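Local coordinates for nucleoside-diphosphate-sugar epimerase (Pseudomonas aeruginosa, PDB 2X4G), which probably acts as an NAD(P)-dependent nucleotide-sugar epimerase or a related dehydrogenase-type enzyme with a Rossmann-type fold, at residues His27-Ala32 and Arg224-Ala229; Val118-Tyr123 and Gly233-Arg238; His13-Val18 and Glu59-Glu64; Ala161-Ala166 and Val176-Pro181; Thr22-His27 and Ile217-Ala222. All coordinates share one frame; numbering follows the deposited sequence.

Contact 1: residues His27-Ala32 and Arg224-Ala229; sequences HHAARA and RGLLMA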
# COMPACT_ATOMS: atom_id res chain seq x y z
N HIS A 27 -22.05 5.01 -19.65
CA HIS A 27 -23.49 5.10 -19.52
C HIS A 27 -23.91 6.37 -20.21
O HIS A 27 -24.92 6.41 -20.92
CB HIS A 27 -23.86 5.11 -18.05
CG HIS A 27 -25.33 5.01 -17.76
ND1 HIS A 27 -25.81 4.71 -16.51
CD2 HIS A 27 -26.41 5.18 -18.55
CE1 HIS A 27 -27.13 4.70 -16.53
NE2 HIS A 27 -27.52 4.99 -17.76
N HIS A 28 -23.11 7.41 -20.02
CA HIS A 28 -23.37 8.73 -20.62
C HIS A 28 -23.02 8.74 -22.13
O HIS A 28 -23.65 9.46 -22.89
CB HIS A 28 -22.61 9.84 -19.87
CG HIS A 28 -23.20 10.19 -18.52
ND1 HIS A 28 -24.28 11.03 -18.37
CD2 HIS A 28 -22.82 9.84 -17.27
CE1 HIS A 28 -24.56 11.17 -17.09
NE2 HIS A 28 -23.69 10.46 -16.39
N ALA A 29 -22.06 7.94 -22.58
CA ALA A 29 -21.90 7.80 -24.04
C ALA A 29 -23.17 7.17 -24.60
O ALA A 29 -23.74 7.67 -25.56
CB ALA A 29 -20.70 6.96 -24.38
N ALA A 30 -23.63 6.10 -23.97
CA ALA A 30 -24.82 5.39 -24.42
C ALA A 30 -26.01 6.35 -24.56
O ALA A 30 -26.64 6.42 -25.62
CB ALA A 30 -25.16 4.27 -23.46
N ARG A 31 -26.27 7.10 -23.50
CA ARG A 31 -27.29 8.14 -23.52
C ARG A 31 -27.17 9.16 -24.65
O ARG A 31 -28.15 9.61 -25.21
CB ARG A 31 -27.22 8.92 -22.23
CG ARG A 31 -27.68 8.20 -21.03
CD ARG A 31 -27.47 9.08 -19.82
NE ARG A 31 -28.52 8.79 -18.89
CZ ARG A 31 -29.52 9.58 -18.56
NH1 ARG A 31 -29.61 10.81 -19.00
NH2 ARG A 31 -30.44 9.12 -17.72
N ALA A 32 -25.94 9.57 -24.93
CA ALA A 32 -25.69 10.55 -25.96
C ALA A 32 -26.04 9.98 -27.33
O ALA A 32 -26.54 10.71 -28.18
CB ALA A 32 -24.23 11.01 -25.92
N ARG A 224 -21.24 13.22 -24.59
CA ARG A 224 -21.52 13.82 -25.87
C ARG A 224 -20.22 14.08 -26.63
O ARG A 224 -20.13 13.87 -27.84
CB ARG A 224 -22.35 15.08 -25.69
CG ARG A 224 -23.76 14.75 -25.11
CD ARG A 224 -24.77 15.89 -25.21
NE ARG A 224 -24.55 16.83 -24.12
CZ ARG A 224 -25.23 16.85 -22.97
NH1 ARG A 224 -26.21 15.98 -22.71
NH2 ARG A 224 -24.91 17.77 -22.06
N GLY A 225 -19.20 14.51 -25.90
CA GLY A 225 -17.88 14.67 -26.47
C GLY A 225 -17.33 13.39 -27.05
O GLY A 225 -16.69 13.41 -28.09
N LEU A 226 -17.57 12.27 -26.39
CA LEU A 226 -17.13 10.99 -26.92
C LEU A 226 -17.82 10.70 -28.25
O LEU A 226 -17.15 10.40 -29.24
CB LEU A 226 -17.37 9.85 -25.92
CG LEU A 226 -16.58 9.86 -24.61
CD1 LEU A 226 -16.96 8.66 -23.78
CD2 LEU A 226 -15.12 9.86 -24.89
N LEU A 227 -19.15 10.80 -28.27
CA LEU A 227 -19.90 10.59 -29.51
C LEU A 227 -19.34 11.49 -30.61
O LEU A 227 -19.19 11.06 -31.76
CB LEU A 227 -21.39 10.88 -29.32
CG LEU A 227 -22.30 10.83 -30.57
CD1 LEU A 227 -22.32 9.43 -31.10
CD2 LEU A 227 -23.72 11.29 -30.27
N MET A 228 -19.01 12.73 -30.26
CA MET A 228 -18.54 13.68 -31.23
C MET A 228 -17.16 13.34 -31.77
O MET A 228 -16.89 13.55 -32.94
CB MET A 228 -18.54 15.09 -30.65
CG MET A 228 -19.90 15.75 -30.55
SD MET A 228 -19.73 17.49 -30.09
CE MET A 228 -20.91 17.56 -28.75
N ALA A 229 -16.28 12.85 -30.92
CA ALA A 229 -14.96 12.40 -31.37
C ALA A 229 -15.15 11.24 -32.32
O ALA A 229 -14.50 11.20 -33.34
CB ALA A 229 -14.09 11.96 -30.20
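A32 of helix 24-35 meets R224 and L227 of helix 219-232 where these two helices of the Rossmann-type domain pack against each other, their axes 8.3 Å apart at closest approach and crossing at -65°. R224 can be followed outward from the backbone. Its CB lies 4.5 Å from A32 CB, and CG comes closer, 3.9 Å from A32 CB. The chain then leaves: CD stands 5.0 Å from A32 CB, and a bend at chi3 (-81°) carries the guanidinium out to the exposed side, where E221 is only a long, weak ionic partner. The aliphatic base of this arginine therefore does the packing.

At roughly a right angle to this touch, L227 has CG anti to its backbone N (chi1 175°) and lays CD2 against the end of the 27-32 segment, touching the A32 carbonyl. One turn earlier, A29 faces L226, whose CD1 also packs on L25 and whose side chain touches L122 of strand 121-124. The small alanines let the bulkier side chains of the second helix lie close to the first. Buried and apolar apart from the arginine, the seam includes A29 CB 4.2 Å from L226 CD1 and L227 CD2 3.6 Å from A32 O.

Contact 2: residues Val118-Tyr123 and Gly233-Arg238; sequences VPRILY and GRIGER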
# COMPACT_ATOMS: atom_id res chain seq x y z
N VAL A 118 -15.19 -2.95 -38.37
CA VAL A 118 -15.81 -1.73 -37.81
C VAL A 118 -15.12 -0.51 -38.43
O VAL A 118 -13.89 -0.44 -38.42
CB VAL A 118 -15.65 -1.61 -36.29
CG1 VAL A 118 -16.37 -0.36 -35.80
CG2 VAL A 118 -16.16 -2.84 -35.56
N PRO A 119 -15.91 0.45 -38.94
CA PRO A 119 -15.32 1.57 -39.68
C PRO A 119 -14.75 2.67 -38.81
O PRO A 119 -13.96 3.46 -39.31
CB PRO A 119 -16.48 2.12 -40.52
CG PRO A 119 -17.73 1.53 -39.96
CD PRO A 119 -17.38 0.60 -38.83
N ARG A 120 -15.12 2.70 -37.54
CA ARG A 120 -14.98 3.89 -36.70
C ARG A 120 -14.84 3.44 -35.23
O ARG A 120 -15.77 2.85 -34.69
CB ARG A 120 -16.25 4.70 -36.93
CG ARG A 120 -16.16 6.18 -36.82
CD ARG A 120 -15.33 6.89 -37.89
NE ARG A 120 -14.93 8.17 -37.32
CZ ARG A 120 -13.96 8.96 -37.77
NH1 ARG A 120 -13.28 8.65 -38.86
NH2 ARG A 120 -13.71 10.09 -37.11
N ILE A 121 -13.68 3.66 -34.62
CA ILE A 121 -13.41 3.17 -33.25
C ILE A 121 -12.86 4.31 -32.39
O ILE A 121 -11.88 4.95 -32.75
CB ILE A 121 -12.35 2.02 -33.24
CG1 ILE A 121 -12.80 0.81 -34.07
CG2 ILE A 121 -12.05 1.54 -31.84
CD1 ILE A 121 -11.66 0.16 -34.88
N LEU A 122 -13.48 4.57 -31.25
CA LEU A 122 -12.97 5.57 -30.30
C LEU A 122 -12.58 4.85 -29.03
O LEU A 122 -13.39 4.11 -28.45
CB LEU A 122 -14.00 6.66 -29.98
CG LEU A 122 -13.57 7.70 -28.94
CD1 LEU A 122 -12.67 8.75 -29.55
CD2 LEU A 122 -14.76 8.36 -28.32
N TYR A 123 -11.35 5.09 -28.60
CA TYR A 123 -10.81 4.48 -27.41
C TYR A 123 -10.73 5.58 -26.37
O TYR A 123 -10.28 6.68 -26.65
CB TYR A 123 -9.42 3.90 -27.69
CG TYR A 123 -8.69 3.63 -26.42
CD1 TYR A 123 -7.80 4.55 -25.91
CD2 TYR A 123 -8.95 2.48 -25.69
CE1 TYR A 123 -7.15 4.33 -24.70
CE2 TYR A 123 -8.32 2.25 -24.48
CZ TYR A 123 -7.42 3.18 -24.00
OH TYR A 123 -6.79 2.98 -22.81
N GLY A 233 -13.73 12.98 -35.20
CA GLY A 233 -12.28 13.06 -35.04
C GLY A 233 -11.48 12.55 -36.23
O GLY A 233 -11.95 11.71 -36.99
N ARG A 234 -10.28 13.08 -36.40
CA ARG A 234 -9.33 12.52 -37.35
C ARG A 234 -8.72 11.22 -36.79
O ARG A 234 -8.33 11.13 -35.62
CB ARG A 234 -8.24 13.53 -37.73
CG ARG A 234 -8.77 14.83 -38.34
CD ARG A 234 -7.71 15.65 -39.09
NE ARG A 234 -6.37 15.58 -38.48
CZ ARG A 234 -5.95 16.30 -37.43
NH1 ARG A 234 -4.72 16.14 -36.97
NH2 ARG A 234 -6.75 17.17 -36.82
N ILE A 235 -8.64 10.22 -37.66
CA ILE A 235 -8.17 8.89 -37.33
C ILE A 235 -6.76 9.04 -36.78
O ILE A 235 -5.95 9.71 -37.38
CB ILE A 235 -8.15 7.95 -38.60
CG1 ILE A 235 -9.50 7.99 -39.39
CG2 ILE A 235 -7.78 6.52 -38.22
CD1 ILE A 235 -9.78 9.36 -40.33
N GLY A 236 -6.50 8.46 -35.63
CA GLY A 236 -5.17 8.51 -35.03
C GLY A 236 -4.88 9.73 -34.17
O GLY A 236 -3.78 9.85 -33.64
N GLU A 237 -5.85 10.63 -34.03
CA GLU A 237 -5.67 11.83 -33.21
C GLU A 237 -6.27 11.70 -31.81
O GLU A 237 -7.21 10.92 -31.58
CB GLU A 237 -6.32 13.02 -33.91
CG GLU A 237 -5.71 13.39 -35.27
CD GLU A 237 -4.24 13.71 -35.18
OE1 GLU A 237 -3.45 13.16 -35.99
OE2 GLU A 237 -3.87 14.50 -34.27
N ARG A 238 -5.72 12.45 -30.86
CA ARG A 238 -6.30 12.57 -29.51
C ARG A 238 -7.19 13.80 -29.45
O ARG A 238 -6.97 14.79 -30.16
CB ARG A 238 -5.20 12.70 -28.46
CG ARG A 238 -4.06 11.72 -28.65
CD ARG A 238 -3.28 11.41 -27.39
NE ARG A 238 -2.22 12.37 -27.14
CZ ARG A 238 -1.08 12.12 -26.49
NH1 ARG A 238 -0.81 10.92 -25.99
NH2 ARG A 238 -0.20 13.09 -26.34
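R120 reaches G233 and I235 through a chain bent at chi2 (67°) after an intermediate chi1 (-149°), which swings its guanidinium from the lead-in of strand 121-124, a parallel strand of the Rossmann-type sheet, to the C-terminal end of helix 219-232. NH2 points at G233 O as in a hydrogen bond, but the modelled length, 2.4 Å from R120 NH2 to G233 O, is too short to be trusted at 2.65 Å resolution. NE of the same arginine bonds to L230 O, so the side chain is held at the helix end whatever the true length of the NH2 contact.

I235 comes at the guanidinium edge, near its plane, and the two side chains cross at about a right angle. Its CG1 is anti to the carbonyl carbon, and CD1 sits 3.9 Å from R120 NH1. I235 occupies the second position of a type II beta turn, R234 to E237, in which G236 takes the positive phi (87°). E237 N closes the turn on R234 O at 3.0 Å. The turn's end residues are also joined by a salt bridge, and the same carboxylate oxygen pairs with K310: R234 NH1 lies 3.3 Å from E237 OE2.

Contact 3: residues His13-Val18 and Glu59-Glu64; sequences HVKYAV and ECRVAE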
# COMPACT_ATOMS: atom_id res chain seq x y z
N HIS A 13 -31.05 5.41 -38.85
CA HIS A 13 -30.09 4.90 -39.86
C HIS A 13 -28.64 4.53 -39.39
O HIS A 13 -27.94 3.81 -40.11
CB HIS A 13 -30.06 5.83 -41.12
CG HIS A 13 -29.51 7.23 -40.87
ND1 HIS A 13 -30.02 8.08 -39.90
CD2 HIS A 13 -28.54 7.93 -41.50
CE1 HIS A 13 -29.35 9.23 -39.92
NE2 HIS A 13 -28.45 9.16 -40.89
N VAL A 14 -28.18 4.99 -38.23
CA VAL A 14 -26.80 4.68 -37.82
C VAL A 14 -26.78 3.88 -36.51
O VAL A 14 -27.58 4.11 -35.61
CB VAL A 14 -25.95 5.96 -37.77
CG1 VAL A 14 -24.56 5.67 -37.30
CG2 VAL A 14 -25.87 6.57 -39.15
N LYS A 15 -25.87 2.91 -36.40
CA LYS A 15 -25.80 2.02 -35.24
C LYS A 15 -24.42 2.18 -34.58
O LYS A 15 -23.39 1.93 -35.23
CB LYS A 15 -25.99 0.58 -35.71
CG LYS A 15 -26.82 -0.32 -34.81
CD LYS A 15 -26.93 -1.73 -35.41
CE LYS A 15 -28.35 -2.25 -35.42
NZ LYS A 15 -28.45 -3.70 -35.72
N TYR A 16 -24.40 2.61 -33.32
CA TYR A 16 -23.15 2.73 -32.58
C TYR A 16 -23.20 1.87 -31.33
O TYR A 16 -24.23 1.79 -30.68
CB TYR A 16 -22.85 4.18 -32.18
CG TYR A 16 -22.63 5.15 -33.33
CD1 TYR A 16 -23.47 6.22 -33.51
CD2 TYR A 16 -21.58 5.00 -34.23
CE1 TYR A 16 -23.29 7.12 -34.54
CE2 TYR A 16 -21.39 5.90 -35.27
CZ TYR A 16 -22.26 6.95 -35.40
OH TYR A 16 -22.15 7.87 -36.40
N ALA A 17 -22.06 1.24 -31.00
CA ALA A 17 -21.96 0.34 -29.85
C ALA A 17 -21.09 0.95 -28.77
O ALA A 17 -20.25 1.78 -29.06
CB ALA A 17 -21.38 -1.00 -30.28
N VAL A 18 -21.30 0.51 -27.53
CA VAL A 18 -20.50 0.94 -26.39
C VAL A 18 -20.12 -0.28 -25.56
O VAL A 18 -20.99 -1.05 -25.17
CB VAL A 18 -21.31 1.86 -25.45
CG1 VAL A 18 -20.41 2.43 -24.35
CG2 VAL A 18 -21.97 2.98 -26.22
N GLU A 59 -30.05 -2.46 -27.93
CA GLU A 59 -29.86 -3.83 -28.40
C GLU A 59 -28.61 -4.32 -27.65
O GLU A 59 -27.61 -3.63 -27.63
CB GLU A 59 -29.67 -3.83 -29.93
CG GLU A 59 -29.11 -5.10 -30.53
CD GLU A 59 -28.92 -5.02 -32.05
OE1 GLU A 59 -29.10 -3.94 -32.66
OE2 GLU A 59 -28.58 -6.06 -32.64
N CYS A 60 -28.70 -5.46 -26.99
CA CYS A 60 -27.62 -5.96 -26.15
C CYS A 60 -27.00 -7.16 -26.76
O CYS A 60 -27.71 -8.07 -27.20
CB CYS A 60 -28.13 -6.35 -24.78
SG CYS A 60 -28.70 -4.93 -23.90
N ARG A 61 -25.67 -7.18 -26.77
CA ARG A 61 -24.91 -8.29 -27.31
C ARG A 61 -23.93 -8.76 -26.25
O ARG A 61 -23.19 -7.95 -25.71
CB ARG A 61 -24.19 -7.84 -28.57
CG ARG A 61 -25.15 -7.26 -29.60
CD ARG A 61 -24.43 -6.78 -30.84
NE ARG A 61 -25.38 -6.48 -31.91
CZ ARG A 61 -25.04 -6.05 -33.12
NH1 ARG A 61 -25.98 -5.81 -34.01
NH2 ARG A 61 -23.76 -5.86 -33.44
N VAL A 62 -23.97 -10.05 -25.93
CA VAL A 62 -23.13 -10.59 -24.85
C VAL A 62 -21.75 -10.95 -25.40
O VAL A 62 -21.63 -11.50 -26.48
CB VAL A 62 -23.75 -11.82 -24.17
CG1 VAL A 62 -22.93 -12.21 -22.95
CG2 VAL A 62 -25.16 -11.53 -23.75
N ALA A 63 -20.71 -10.60 -24.66
CA ALA A 63 -19.36 -10.94 -25.06
C ALA A 63 -18.43 -10.79 -23.88
O ALA A 63 -18.33 -9.71 -23.30
CB ALA A 63 -18.91 -10.05 -26.19
N GLU A 64 -17.75 -11.87 -23.51
CA GLU A 64 -16.62 -11.77 -22.58
C GLU A 64 -15.44 -11.18 -23.36
O GLU A 64 -15.25 -11.46 -24.54
CB GLU A 64 -16.26 -13.14 -21.97
CG GLU A 64 -17.27 -13.64 -20.93
CD GLU A 64 -17.34 -15.17 -20.83
OE1 GLU A 64 -18.38 -15.76 -21.21
OE2 GLU A 64 -16.34 -15.79 -20.38
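A salt-bridge network of K15, E59 and R61 lies across one face of the Rossmann-type sheet, joining strand 15-19 to strand 59-62 over the intervening strand 39-44. These two strands are not neighbours in the sheet, so the link is made by long side chains alone. K15 and E59 cross at about a right angle. The lysine chain bends at chi3 (-132°), and its NZ donates to E59 OE1 at 3.1 Å; the oxygen accepts with its syn lone pair, on the side of the other carboxylate oxygen. CE of K15 also lies close to that oxygen, 3.3 Å from E59 OE1.

E59 reaches over with CG anti to its backbone N (chi1 165°) and an extended chain beyond. Its second oxygen is taken by R61, two residues along the same strand: R61 NH1 donates to E59 OE2 at 2.9 Å, with NE adding a weak bond to the same oxygen. OE2 lies nearly in the plane of the guanidinium, whereas R61 approaches from well above the carboxylate plane, 54° out of it. One carboxylate thus serves two cations, one at each oxygen, and probably offsets their like charges.

R61 is held further by NH2, which bonds to R76 O and A74 O, fixing the rotation of its head at the end of helix 68-74. V41 of the intervening strand is touched by both E59 and R61. The two cationic nitrogens come close, K15 NZ standing 3.7 Å from R61 NH1 in an oblique approach to the guanidinium.

Contact 4: residues Ala161-Ala166 and Val176-Pro181; sequences ALDEQA and VVIGIP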
# COMPACT_ATOMS: atom_id res chain seq x y z
N ALA A 161 0.98 3.33 -21.95
CA ALA A 161 0.96 2.16 -22.84
C ALA A 161 -0.33 2.07 -23.66
O ALA A 161 -0.29 1.96 -24.88
CB ALA A 161 1.16 0.89 -22.04
N LEU A 162 -1.47 2.13 -22.97
CA LEU A 162 -2.77 2.07 -23.64
C LEU A 162 -2.90 3.18 -24.68
O LEU A 162 -3.49 2.98 -25.75
CB LEU A 162 -3.88 2.18 -22.60
CG LEU A 162 -4.01 0.98 -21.62
CD1 LEU A 162 -4.85 1.30 -20.35
CD2 LEU A 162 -4.57 -0.26 -22.36
N ASP A 163 -2.33 4.34 -24.38
CA ASP A 163 -2.30 5.43 -25.36
C ASP A 163 -1.44 5.06 -26.58
O ASP A 163 -1.89 5.19 -27.72
CB ASP A 163 -1.79 6.71 -24.72
CG ASP A 163 -2.09 7.94 -25.57
OD1 ASP A 163 -1.19 8.38 -26.32
OD2 ASP A 163 -3.23 8.44 -25.49
N GLU A 164 -0.21 4.61 -26.34
CA GLU A 164 0.66 4.12 -27.40
C GLU A 164 0.04 3.03 -28.24
O GLU A 164 0.21 3.01 -29.45
CB GLU A 164 1.98 3.58 -26.83
CG GLU A 164 3.10 4.62 -26.79
CD GLU A 164 3.67 4.97 -28.16
OE1 GLU A 164 4.34 6.03 -28.25
OE2 GLU A 164 3.47 4.20 -29.13
N GLN A 165 -0.64 2.10 -27.57
CA GLN A 165 -1.30 0.98 -28.23
C GLN A 165 -2.35 1.44 -29.22
O GLN A 165 -2.39 0.96 -30.36
CB GLN A 165 -1.96 0.08 -27.20
CG GLN A 165 -2.61 -1.18 -27.77
CD GLN A 165 -3.35 -1.98 -26.71
OE1 GLN A 165 -4.02 -1.41 -25.85
NE2 GLN A 165 -3.23 -3.32 -26.78
N ALA A 166 -3.19 2.37 -28.79
CA ALA A 166 -4.25 2.90 -29.66
C ALA A 166 -3.66 3.60 -30.90
O ALA A 166 -4.07 3.33 -32.03
CB ALA A 166 -5.18 3.84 -28.87
N VAL A 176 -8.89 4.17 -35.49
CA VAL A 176 -8.98 4.46 -34.05
C VAL A 176 -8.84 5.94 -33.82
O VAL A 176 -7.89 6.54 -34.30
CB VAL A 176 -7.89 3.75 -33.23
CG1 VAL A 176 -7.77 4.40 -31.86
CG2 VAL A 176 -8.18 2.29 -33.10
N VAL A 177 -9.79 6.50 -33.08
CA VAL A 177 -9.70 7.87 -32.59
C VAL A 177 -9.54 7.78 -31.07
O VAL A 177 -10.08 6.87 -30.45
CB VAL A 177 -10.96 8.67 -32.97
CG1 VAL A 177 -10.90 10.09 -32.37
CG2 VAL A 177 -11.15 8.72 -34.51
N ILE A 178 -8.79 8.71 -30.47
CA ILE A 178 -8.62 8.71 -29.02
C ILE A 178 -9.26 9.93 -28.36
O ILE A 178 -8.91 11.07 -28.66
CB ILE A 178 -7.15 8.65 -28.65
CG1 ILE A 178 -6.50 7.46 -29.32
CG2 ILE A 178 -6.99 8.55 -27.14
CD1 ILE A 178 -5.00 7.49 -29.20
N GLY A 179 -10.20 9.67 -27.44
CA GLY A 179 -10.90 10.69 -26.67
C GLY A 179 -10.47 10.63 -25.22
O GLY A 179 -10.51 9.57 -24.61
N ILE A 180 -10.03 11.76 -24.69
CA ILE A 180 -9.36 11.86 -23.41
C ILE A 180 -10.11 12.86 -22.58
O ILE A 180 -9.85 14.05 -22.69
CB ILE A 180 -7.91 12.38 -23.55
CG1 ILE A 180 -7.09 11.51 -24.52
CG2 ILE A 180 -7.20 12.43 -22.19
CD1 ILE A 180 -5.67 12.05 -24.73
N PRO A 181 -11.06 12.41 -21.74
CA PRO A 181 -11.75 13.36 -20.89
C PRO A 181 -10.93 13.73 -19.66
O PRO A 181 -10.05 12.97 -19.27
CB PRO A 181 -12.99 12.59 -20.49
CG PRO A 181 -12.56 11.21 -20.44
CD PRO A 181 -11.58 11.05 -21.56
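A166 points its methyl group between V176 and I178, where helix 154-171 lies on strand 176-185, the next strand in the chain. Helix and strand run nearly antiparallel, with 150° between their N-to-C directions and 9.6 Å between their axes, as expected for an alpha/beta layer of a Rossmann-type fold. I178 makes the closest side-chain touch. Its CG1 is anti to the carbonyl carbon, and an extended chi2 (169°) pushes CD1 straight out toward the helix, 3.7 Å from A166 CB and 4.1 Å from D163 O. The other branch, CG2, is turned to D163, with CG2 4.1 Å from D163 OD2. V176 instead places CG1 anti to its backbone N (chi1 163°), which brings this methyl to A166 at roughly a right angle to the I178 approach, 4.0 Å from A166 CB, where it also rests on the A166 carbonyl.

D163 has its carboxylate swung toward the strand. OD2 looks at the hydrocarbon of I178 and I180, while OD1 pairs with R167 and with R238 of strand 238-247. The side chains of D163 and I178 cross at about a right angle. The chemistry implies an apolar seam bordered by a buried carboxylate whose OD1 is paired with two arginines, which would probably favour the ionised form while its other oxygen settles against apolar methyls.

Contact 5: residues Thr22-His27 and Ile217-Ala222; sequences TGLLGH and IDAAEA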
# COMPACT_ATOMS: atom_id res chain seq x y z
N THR A 22 -21.97 0.26 -18.41
CA THR A 22 -22.46 0.36 -17.03
C THR A 22 -21.57 1.26 -16.17
O THR A 22 -21.97 1.67 -15.08
CB THR A 22 -22.56 -1.02 -16.36
OG1 THR A 22 -21.27 -1.62 -16.37
CG2 THR A 22 -23.53 -1.92 -17.10
N GLY A 23 -20.36 1.57 -16.64
CA GLY A 23 -19.52 2.56 -15.96
C GLY A 23 -20.05 3.97 -16.18
O GLY A 23 -20.89 4.20 -17.05
N LEU A 24 -19.54 4.93 -15.41
CA LEU A 24 -20.04 6.30 -15.44
C LEU A 24 -19.94 6.90 -16.82
O LEU A 24 -20.91 7.43 -17.35
CB LEU A 24 -19.27 7.19 -14.45
CG LEU A 24 -19.61 8.70 -14.42
CD1 LEU A 24 -21.12 8.92 -14.26
CD2 LEU A 24 -18.81 9.40 -13.34
N LEU A 25 -18.76 6.82 -17.41
CA LEU A 25 -18.55 7.50 -18.67
C LEU A 25 -19.24 6.74 -19.83
O LEU A 25 -19.81 7.35 -20.72
CB LEU A 25 -17.06 7.72 -18.91
CG LEU A 25 -16.73 8.48 -20.20
CD1 LEU A 25 -17.39 9.88 -20.21
CD2 LEU A 25 -15.20 8.52 -20.46
N GLY A 26 -19.22 5.42 -19.82
CA GLY A 26 -19.94 4.65 -20.84
C GLY A 26 -21.46 4.85 -20.83
O GLY A 26 -22.10 4.87 -21.88
N HIS A 27 -22.05 5.01 -19.65
CA HIS A 27 -23.49 5.10 -19.52
C HIS A 27 -23.91 6.37 -20.21
O HIS A 27 -24.92 6.41 -20.92
CB HIS A 27 -23.86 5.11 -18.05
CG HIS A 27 -25.33 5.01 -17.76
ND1 HIS A 27 -25.81 4.71 -16.51
CD2 HIS A 27 -26.41 5.18 -18.55
CE1 HIS A 27 -27.13 4.70 -16.53
NE2 HIS A 27 -27.52 4.99 -17.76
N ILE A 217 -14.80 17.54 -15.62
CA ILE A 217 -15.79 17.61 -16.69
C ILE A 217 -17.09 16.92 -16.30
O ILE A 217 -17.10 15.90 -15.60
CB ILE A 217 -15.30 17.01 -18.05
CG1 ILE A 217 -16.27 17.41 -19.18
CG2 ILE A 217 -15.13 15.51 -17.95
CD1 ILE A 217 -16.16 16.65 -20.42
N ASP A 218 -18.19 17.52 -16.73
CA ASP A 218 -19.52 17.05 -16.42
C ASP A 218 -19.74 15.72 -17.19
O ASP A 218 -19.36 15.58 -18.34
CB ASP A 218 -20.50 18.17 -16.80
CG ASP A 218 -21.97 17.78 -16.67
OD1 ASP A 218 -22.56 18.09 -15.62
OD2 ASP A 218 -22.56 17.22 -17.64
N ALA A 219 -20.33 14.74 -16.52
CA ALA A 219 -20.46 13.43 -17.10
C ALA A 219 -21.32 13.47 -18.36
O ALA A 219 -20.95 12.90 -19.39
CB ALA A 219 -21.05 12.47 -16.09
N ALA A 220 -22.47 14.14 -18.28
CA ALA A 220 -23.41 14.18 -19.40
C ALA A 220 -22.70 14.71 -20.63
O ALA A 220 -22.84 14.15 -21.70
CB ALA A 220 -24.67 15.03 -19.07
N GLU A 221 -21.92 15.76 -20.46
CA GLU A 221 -21.20 16.36 -21.58
C GLU A 221 -20.12 15.45 -22.10
O GLU A 221 -20.00 15.27 -23.31
CB GLU A 221 -20.58 17.73 -21.22
CG GLU A 221 -21.51 18.62 -20.44
CD GLU A 221 -21.55 20.04 -20.94
OE1 GLU A 221 -22.28 20.29 -21.92
OE2 GLU A 221 -20.91 20.92 -20.33
N ALA A 222 -19.31 14.88 -21.20
CA ALA A 222 -18.17 14.04 -21.62
C ALA A 222 -18.67 12.92 -22.55
O ALA A 222 -18.04 12.61 -23.55
CB ALA A 222 -17.43 13.49 -20.42
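L25 and A222 form the tight part of this contact: L25 CD1 presses to 3.6 Å from A222 CB and 4.0 Å from A222 C. L24 works beside it with more slack, its CD1 4.0 Å from A219 CB. Both leucines carry CG anti to the backbone N (chi1 176° for L24 and -178° for L25), which throws the branched ends forward onto the two alanines of helix 219-232. These lie three residues apart on one face of that helix, so each leucine meets its own methyl. V184 closes in on both L24 and A219, and P181 touches L25, itself partly exposed.

Away from this packed pairing the segments diverge. T22 and G23 are partly exposed, and T22 touches I50 and bonds through its O to R52. A220 turns its methyl away from the first helix, while the H28 ring packs by its CA. The start of the second helix is secured separately: D218 at the N-cap accepts from E221 N at 3.2 Å (155°) with the anti lone pair of OD2, while its OD1 pairs with R329.

G23 serves as N-cap of helix 24-35, and with G26 it belongs to a GATGLLG sequence, the glycine-rich turn between first strand and first helix that is characteristic of NAD(P)-binding Rossmann folds.

How the contacts relate
From the N terminus, strand 15-19 opens contact 3, which closes at 59-64 after only about 40 residues and ties the first strand to strand 59-62 at the edge of the sheet, past strand 39-44. Before that closure, the glycine-rich turn and helix 24-35 open contacts 5 and 1, which share H27 and close some 190 residues later on successive turns of helix 219-232; both therefore cross contact 3 and each other. Contact 2 opens at 118-123 and closes just beyond that helix, crossing both again. Contact 4, the short helix-to-strand step at 161-166 and 176-181, falls within the spans of contacts 1, 2 and 5. Strands 121-124 and 176-185 are sheet neighbours, joining contacts 2 and 4.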